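Local coordinates for protein vanadium-dependent haloperoxidase (Zobellia galactanivorans, PDB 4CIT) that probably works as a vanadium-dependent iodoperoxidase, using peroxide to oxidise iodide at a vanadate centre held in a largely helical fold, at residues A[122-125]-A[126-129]; A[45-48]-A[49-53]; A[153-156]-A[157-160]. One frame throughout, in Å; residues are numbered along the deposited sequence. Where two conformers were deposited one is given.

Interaction 1 (A[122-125]-A[126-129])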
loop_
_atom_site.group_PDB
_atom_site.type_symbol
_atom_site.label_atom_id
_atom_site.label_comp_id
_atom_site.label_asym_id
_atom_site.label_seq_id
_atom_site.Cartn_x
_atom_site.Cartn_y
_atom_site.Cartn_z
ATOM N N ARG A 122 -9.436 -11.912 -9.140
ATOM C CA ARG A 122 -10.289 -10.964 -9.819
ATOM C C ARG A 122 -9.661 -9.589 -10.040
ATOM O O ARG A 122 -10.022 -8.928 -11.027
ATOM C CB ARG A 122 -11.592 -10.778 -9.098
ATOM C CG ARG A 122 -12.431 -11.991 -8.988
ATOM C CD ARG A 122 -13.800 -11.630 -8.450
ATOM N NE ARG A 122 -14.439 -12.790 -7.871
ATOM C CZ ARG A 122 -15.672 -12.738 -7.366
ATOM N NH1 ARG A 122 -16.372 -11.583 -7.400
ATOM N NH2 ARG A 122 -16.208 -13.832 -6.837
ATOM N N LEU A 123 -8.752 -9.202 -9.178
ATOM C CA LEU A 123 -8.208 -7.818 -9.152
ATOM C C LEU A 123 -6.926 -7.646 -9.994
ATOM O O LEU A 123 -6.505 -6.538 -10.233
ATOM C CB LEU A 123 -7.928 -7.445 -7.710
ATOM C CG LEU A 123 -9.131 -7.122 -6.900
ATOM C CD1 LEU A 123 -8.818 -7.221 -5.373
ATOM C CD2 LEU A 123 -9.584 -5.745 -7.291
ATOM N N ILE A 124 -6.358 -8.732 -10.472
ATOM C CA ILE A 124 -5.239 -8.647 -11.414
ATOM C C ILE A 124 -5.615 -9.079 -12.827
ATOM O O ILE A 124 -6.663 -9.559 -13.037
ATOM C CB ILE A 124 -3.926 -9.280 -10.897
ATOM C CG1 ILE A 124 -4.021 -10.686 -10.353
ATOM C CG2 ILE A 124 -3.345 -8.452 -9.793
ATOM C CD1 ILE A 124 -4.487 -11.683 -11.336
ATOM N N PHE A 125 -4.718 -8.864 -13.802
ATOM C CA PHE A 125 -5.000 -9.220 -15.204
ATOM C C PHE A 125 -4.593 -10.630 -15.538
ATOM O O PHE A 125 -5.396 -11.332 -16.108
ATOM C CB PHE A 125 -4.361 -8.216 -16.210
ATOM C CG PHE A 125 -5.190 -6.970 -16.393
ATOM C CD1 PHE A 125 -6.410 -7.017 -17.114
ATOM C CD2 PHE A 125 -4.789 -5.731 -15.851
ATOM C CE1 PHE A 125 -7.195 -5.851 -17.274
ATOM C CE2 PHE A 125 -5.591 -4.584 -15.990
ATOM C CZ PHE A 125 -6.778 -4.647 -16.714
ATOM N N SER A 126 -3.431 -11.063 -15.115
ATOM C CA SER A 126 -2.886 -12.413 -15.419
ATOM C C SER A 126 -3.441 -13.425 -14.370
ATOM O O SER A 126 -2.720 -13.895 -13.519
ATOM C CB SER A 126 -1.373 -12.369 -15.415
ATOM O OG SER A 126 -0.875 -11.430 -16.382
ATOM N N GLU A 127 -4.722 -13.730 -14.487
ATOM C CA GLU A 127 -5.474 -14.581 -13.563
ATOM C C GLU A 127 -4.908 -15.990 -13.469
ATOM O O GLU A 127 -4.844 -16.583 -12.400
ATOM C CB GLU A 127 -6.958 -14.643 -14.006
ATOM C CG GLU A 127 -7.679 -13.315 -13.893
ATOM C CD GLU A 127 -9.192 -13.432 -13.762
ATOM O OE1 GLU A 127 -9.683 -14.566 -13.793
ATOM O OE2 GLU A 127 -9.901 -12.399 -13.592
ATOM N N ASP A 128 -4.364 -16.471 -14.583
ATOM C CA ASP A 128 -3.750 -17.783 -14.634
ATOM C C ASP A 128 -2.603 -17.970 -13.646
ATOM O O ASP A 128 -2.326 -19.097 -13.175
ATOM C CB ASP A 128 -3.351 -18.146 -16.072
ATOM C CG ASP A 128 -2.214 -17.318 -16.603
ATOM O OD1 ASP A 128 -2.079 -16.112 -16.295
ATOM O OD2 ASP A 128 -1.488 -17.882 -17.435
ATOM N N ARG A 129 -1.928 -16.870 -13.325
ATOM C CA ARG A 129 -0.850 -16.907 -12.369
ATOM C C ARG A 129 -1.305 -16.993 -10.940
ATOM O O ARG A 129 -0.558 -17.449 -10.137
ATOM C CB ARG A 129 0.110 -15.726 -12.550
ATOM C CG ARG A 129 0.660 -15.688 -13.987
ATOM C CD ARG A 129 1.630 -14.514 -14.177
ATOM N NE ARG A 129 2.255 -14.550 -15.505
ATOM C CZ ARG A 129 3.519 -14.151 -15.759
ATOM N NH1 ARG A 129 4.302 -13.618 -14.821
ATOM N NH2 ARG A 129 4.001 -14.302 -16.979
#
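Ile124 packs its end methyl on the peptide that links Ser126 to Glu127, while the Glu127 side chain extends back toward Arg122. The evidence for the first is that Ile124 CD1 comes within 3.6 Å of the backbone oxygen Ser126 O and within 3.8 Å of Glu127 N. Its torsions explain this reach: CG1 sits between the backbone N and the carbonyl carbon (chi1 51°), and a second bend (chi2 61°) brings CD1 onto the turn. Glu127 instead runs back toward the helix that has just ended. Its CG passes 3.7 Å from Phe125 O, and the carboxylate oxygen Glu127 OE2 stops 4.1 Å from Arg122 CA, beside the arginine's backbone. The guanidinium of Arg122 is turned elsewhere, into salt bridges with Glu118 and Asp161. The backbone here folds tightly: Ser126 is the centre of an inverse gamma turn, closed by a weak bond from Glu127 N to Phe125 O of 3.0 Å, bent to 133° at the hydrogen. This turn belongs to the connection between helix 108-123 and helix 128-144. Just beyond it Arg129 N donates to Ser126 O at 3.1 Å, so that carbonyl, besides lying near the Ile124 methyl, accepts a backbone bond. The hydroxyl of Ser126 is hydrogen-bonded to Asp55, whose carboxylate also takes the backbone N of Phe125. The side chain of Phe125 sets out away from 126-129. Ile124, by contrast, is buried, its side chain meeting Ile51 of helix 38-55 and Ile65 of helix 59-80.

Interaction 2 (A[45-48]-A[49-53])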
loop_
_atom_site.group_PDB
_atom_site.type_symbol
_atom_site.label_atom_id
_atom_site.label_comp_id
_atom_site.label_asym_id
_atom_site.label_seq_id
_atom_site.Cartn_x
_atom_site.Cartn_y
_atom_site.Cartn_z
ATOM N N ILE A 45 -0.407 -13.269 -0.950
ATOM C CA ILE A 45 -0.019 -11.865 -1.047
ATOM C C ILE A 45 1.322 -11.762 -1.850
ATOM O O ILE A 45 1.477 -10.875 -2.645
ATOM C CB ILE A 45 0.074 -11.231 0.377
ATOM C CG1 ILE A 45 -1.300 -11.224 1.061
ATOM C CG2 ILE A 45 0.673 -9.855 0.331
ATOM C CD1 ILE A 45 -1.339 -10.771 2.468
ATOM N N ASP A 46 2.281 -12.680 -1.647
ATOM C CA ASP A 46 3.519 -12.697 -2.431
ATOM C C ASP A 46 3.233 -12.943 -3.918
ATOM O O ASP A 46 3.841 -12.275 -4.747
ATOM C CB ASP A 46 4.436 -13.850 -2.002
ATOM C CG ASP A 46 5.135 -13.648 -0.622
ATOM O OD1 ASP A 46 5.151 -12.492 -0.114
ATOM O OD2 ASP A 46 5.639 -14.713 -0.043
ATOM N N ARG A 47 2.294 -13.869 -4.237
ATOM C CA ARG A 47 2.005 -14.119 -5.628
ATOM C C ARG A 47 1.339 -12.888 -6.254
ATOM O O ARG A 47 1.635 -12.506 -7.394
ATOM C CB ARG A 47 1.101 -15.333 -5.785
ATOM C CG ARG A 47 0.735 -15.742 -7.208
ATOM C CD ARG A 47 1.893 -15.905 -8.141
ATOM N NE ARG A 47 2.827 -16.945 -7.701
ATOM C CZ ARG A 47 2.704 -18.245 -8.019
ATOM N NH1 ARG A 47 1.718 -18.690 -8.806
ATOM N NH2 ARG A 47 3.626 -19.101 -7.605
ATOM N N VAL A 48 0.390 -12.288 -5.562
ATOM C CA VAL A 48 -0.307 -11.122 -6.147
ATOM C C VAL A 48 0.676 -9.971 -6.361
ATOM O O VAL A 48 0.566 -9.235 -7.360
ATOM C CB VAL A 48 -1.628 -10.783 -5.422
ATOM C CG1 VAL A 48 -1.319 -9.985 -4.256
ATOM C CG2 VAL A 48 -2.607 -10.041 -6.387
ATOM N N THR A 49 1.603 -9.853 -5.453
ATOM C CA THR A 49 2.670 -8.887 -5.570
ATOM C C THR A 49 3.454 -9.075 -6.869
ATOM O O THR A 49 3.727 -8.086 -7.672
ATOM C CB THR A 49 3.563 -8.847 -4.302
ATOM O OG1 THR A 49 2.789 -8.382 -3.180
ATOM C CG2 THR A 49 4.658 -7.874 -4.451
ATOM N N GLU A 50 3.849 -10.298 -7.089
ATOM C CA GLU A 50 4.611 -10.640 -8.307
ATOM C C GLU A 50 3.807 -10.380 -9.577
ATOM O O GLU A 50 4.317 -9.770 -10.531
ATOM C CB GLU A 50 5.019 -12.106 -8.272
ATOM C CG GLU A 50 6.003 -12.423 -7.186
ATOM C CD GLU A 50 5.971 -13.916 -6.778
ATOM O OE1 GLU A 50 5.287 -14.731 -7.433
ATOM O OE2 GLU A 50 6.613 -14.286 -5.768
ATOM N N ILE A 51 2.525 -10.711 -9.543
ATOM C CA ILE A 51 1.672 -10.504 -10.688
ATOM C C ILE A 51 1.485 -9.013 -10.993
ATOM O O ILE A 51 1.451 -8.596 -12.159
ATOM C CB ILE A 51 0.319 -11.197 -10.508
ATOM C CG1 ILE A 51 0.576 -12.712 -10.290
ATOM C CG2 ILE A 51 -0.644 -10.833 -11.673
ATOM C CD1 ILE A 51 -0.730 -13.485 -9.999
ATOM N N MET A 52 1.344 -8.215 -9.935
ATOM C CA MET A 52 1.263 -6.766 -10.044
ATOM C C MET A 52 2.385 -6.117 -10.797
ATOM O O MET A 52 2.136 -5.211 -11.609
ATOM C CB MET A 52 1.140 -6.118 -8.630
ATOM C CG MET A 52 -0.319 -6.028 -8.197
ATOM S SD MET A 52 -0.391 -4.992 -6.646
ATOM C CE MET A 52 0.950 -5.533 -5.716
ATOM N N ILE A 53 3.576 -6.584 -10.521
ATOM C CA ILE A 53 4.777 -6.164 -11.239
ATOM C C ILE A 53 4.632 -6.520 -12.702
ATOM O O ILE A 53 4.690 -5.650 -13.607
ATOM C CB ILE A 53 6.022 -6.840 -10.755
ATOM C CG1 ILE A 53 6.283 -6.522 -9.277
ATOM C CG2 ILE A 53 7.221 -6.364 -11.594
ATOM C CD1 ILE A 53 7.429 -7.345 -8.723
HETATM O O HOH W 1 4.851 -16.536 -5.780
#
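Thr49 and Ile45 meet at one carbonyl that takes two donors. Ile45 O accepts the hydroxyl Thr49 OG1 at 2.9 Å and the amide Thr49 N at 3.0 Å, and these arrive from opposite faces of the carbonyl plane. The hydroxyl can do so because OG1 stands anti to its own carbonyl carbon (chi1 -65°), folded back along helix 38-55. Such a threonine bond to the carbonyl four residues earlier is familiar inside helices, and the i+4 to i backbone bonds continue with Glu50 N to Asp46 O and Met52 N to Val48 O. A valine in place of Thr49 would probably keep the helical amide bond but leave Ile45 O without its second donor. Two residues on, Ile51 N reaches Arg47 O at 2.9 Å, while Ile51 CD1 packs 3.9 Å from Arg47 CG. Arg47 bends at chi2 and chi3, bringing NE within 3.3 Å of Glu50 OE1 in a salt bridge whose hydrogen bond is weak (130°). A water accepts from Arg47 NE at 2.8 Å and lies doubtfully close, 2.5 Å, to Glu50 OE1. Arg47 NH1 donates to Arg129 O, and Asp46 pairs with Lys297. Arg47 thus ties its helix to helix 128-144, its charge probably steadied by Glu50.

Interaction 3 (A[153-156]-A[157-160])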
loop_
_atom_site.group_PDB
_atom_site.type_symbol
_atom_site.label_atom_id
_atom_site.label_comp_id
_atom_site.label_asym_id
_atom_site.label_seq_id
_atom_site.Cartn_x
_atom_site.Cartn_y
_atom_site.Cartn_z
ATOM N N LYS A 153 -14.098 -24.565 0.891
ATOM C CA LYS A 153 -14.012 -23.776 -0.351
ATOM C C LYS A 153 -15.290 -23.087 -0.745
ATOM O O LYS A 153 -15.333 -21.904 -1.146
ATOM C CB LYS A 153 -13.546 -24.682 -1.508
ATOM C CG LYS A 153 -13.569 -23.953 -2.846
ATOM C CD LYS A 153 -12.996 -24.762 -4.007
ATOM C CE LYS A 153 -13.766 -25.956 -4.323
ATOM N NZ LYS A 153 -14.520 -25.566 -5.551
ATOM N N ALA A 154 -16.413 -23.828 -0.621
ATOM C CA ALA A 154 -17.706 -23.293 -0.941
ATOM C C ALA A 154 -18.045 -22.065 -0.104
ATOM O O ALA A 154 -18.601 -21.091 -0.632
ATOM C CB ALA A 154 -18.792 -24.372 -0.815
ATOM N N TYR A 155 -17.726 -22.080 1.168
ATOM C CA TYR A 155 -18.014 -20.946 2.058
ATOM C C TYR A 155 -17.097 -19.778 1.667
ATOM O O TYR A 155 -17.573 -18.636 1.609
ATOM C CB TYR A 155 -17.872 -21.305 3.502
ATOM C CG TYR A 155 -18.189 -20.187 4.459
ATOM C CD1 TYR A 155 -19.342 -19.479 4.344
ATOM C CD2 TYR A 155 -17.290 -19.805 5.391
ATOM C CE1 TYR A 155 -19.592 -18.415 5.158
ATOM C CE2 TYR A 155 -17.525 -18.713 6.223
ATOM C CZ TYR A 155 -18.636 -18.018 6.053
ATOM O OH TYR A 155 -18.955 -16.941 6.838
ATOM N N GLY A 156 -15.815 -20.050 1.510
ATOM C CA GLY A 156 -14.867 -19.010 1.041
ATOM C C GLY A 156 -15.303 -18.284 -0.238
ATOM O O GLY A 156 -15.235 -17.060 -0.338
ATOM N N LEU A 157 -15.822 -19.034 -1.205
ATOM C CA LEU A 157 -16.305 -18.489 -2.421
ATOM C C LEU A 157 -17.627 -17.721 -2.258
ATOM O O LEU A 157 -17.829 -16.686 -2.929
ATOM C CB LEU A 157 -16.383 -19.551 -3.507
ATOM C CG LEU A 157 -15.049 -20.226 -3.978
ATOM C CD1 LEU A 157 -15.356 -21.256 -5.061
ATOM C CD2 LEU A 157 -14.037 -19.230 -4.490
ATOM N N GLN A 158 -18.493 -18.155 -1.364
ATOM C CA GLN A 158 -19.692 -17.399 -1.073
ATOM C C GLN A 158 -19.362 -16.056 -0.479
ATOM O O GLN A 158 -19.957 -15.042 -0.844
ATOM C CB GLN A 158 -20.639 -18.198 -0.142
ATOM C CG GLN A 158 -21.918 -17.570 0.107
ATOM C CD GLN A 158 -22.709 -18.332 1.187
ATOM O OE1 GLN A 158 -22.167 -19.142 1.938
ATOM N NE2 GLN A 158 -23.969 -18.022 1.278
ATOM N N VAL A 159 -18.443 -16.047 0.453
ATOM C CA VAL A 159 -17.991 -14.755 1.053
ATOM C C VAL A 159 -17.330 -13.870 -0.041
ATOM O O VAL A 159 -17.558 -12.675 -0.067
ATOM C CB VAL A 159 -17.110 -14.980 2.264
ATOM C CG1 VAL A 159 -16.536 -13.630 2.742
ATOM C CG2 VAL A 159 -17.908 -15.699 3.382
ATOM N N ALA A 160 -16.443 -14.407 -0.863
ATOM C CA ALA A 160 -15.824 -13.653 -1.914
ATOM C C ALA A 160 -16.852 -13.052 -2.825
ATOM O O ALA A 160 -16.674 -11.902 -3.283
ATOM C CB ALA A 160 -14.874 -14.540 -2.752
#
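The ring of Tyr155 has Val159 CG2 over one face and Gln158 OE1 at its edge, in plane. The methyl contact is a CH-pi interaction: Val159 CG2 lies 3.9 Å from the centroid of the Tyr155 ring, 26° off the normal, and its offset toward the rim puts it 3.6 Å from Tyr155 CZ. At the edge, Gln158 OE1 approaches Tyr155 CD1 to 3.7 Å, and the amide stands almost perpendicular to the ring, the two planes 85° apart. Tyr155 holds CG anti to the backbone N (chi1 -179°), which leans the ring toward the C-terminal end of the helix, where Val159 CG2 meets its face. This is side-chain packing at spacings of three and four on helix 146-167, whose backbone is stitched by regular i+4 to i N-H...O bonds, such as Val159 N to Tyr155 O at 3.0 Å. On another flank of the helix, Lys153 CG meets Leu157 CD1 at 3.9 Å, with the aliphatic part of the lysine crossing the leucine. Leu157 also touches Val114 and Glu118 of helix 108-123. Tyr155 OH bonds to the backbone oxygen of Pro98, while Ile76 of helix 59-80 meets both Tyr155 and Val159. The chemistry implies a mainly dispersive grip on the tyrosine, with its polar end satisfied by a loop carbonyl and its ring orientation probably steadied by the valine methyl.

How the interactions relate
Along the chain the order is interaction 2, interaction 1, interaction 3. Interaction 2 lies within helix 38-55, interaction 1 spans the turn from helix 108-123 to helix 128-144, and interaction 3 sits on the next helix, 146-167. The centres of interactions 1 and 2 are about 10 Å apart and the two join directly: Arg129 CB packs 3.5 Å from Ile51 CD1, and Ile124 CG2 lies 3.8 Å from Val48 CG2. Interaction 3, centred about 18 Å from interaction 1, touches it where Arg122 NH2 lies 4.1 Å from Ala160 O; from interaction 2 its centre is about 22 Å away, nearest atoms about 14 Å. Helix 108-123 touches both 45-48 and 157-160, so all three contacts belong to one bundle of helices.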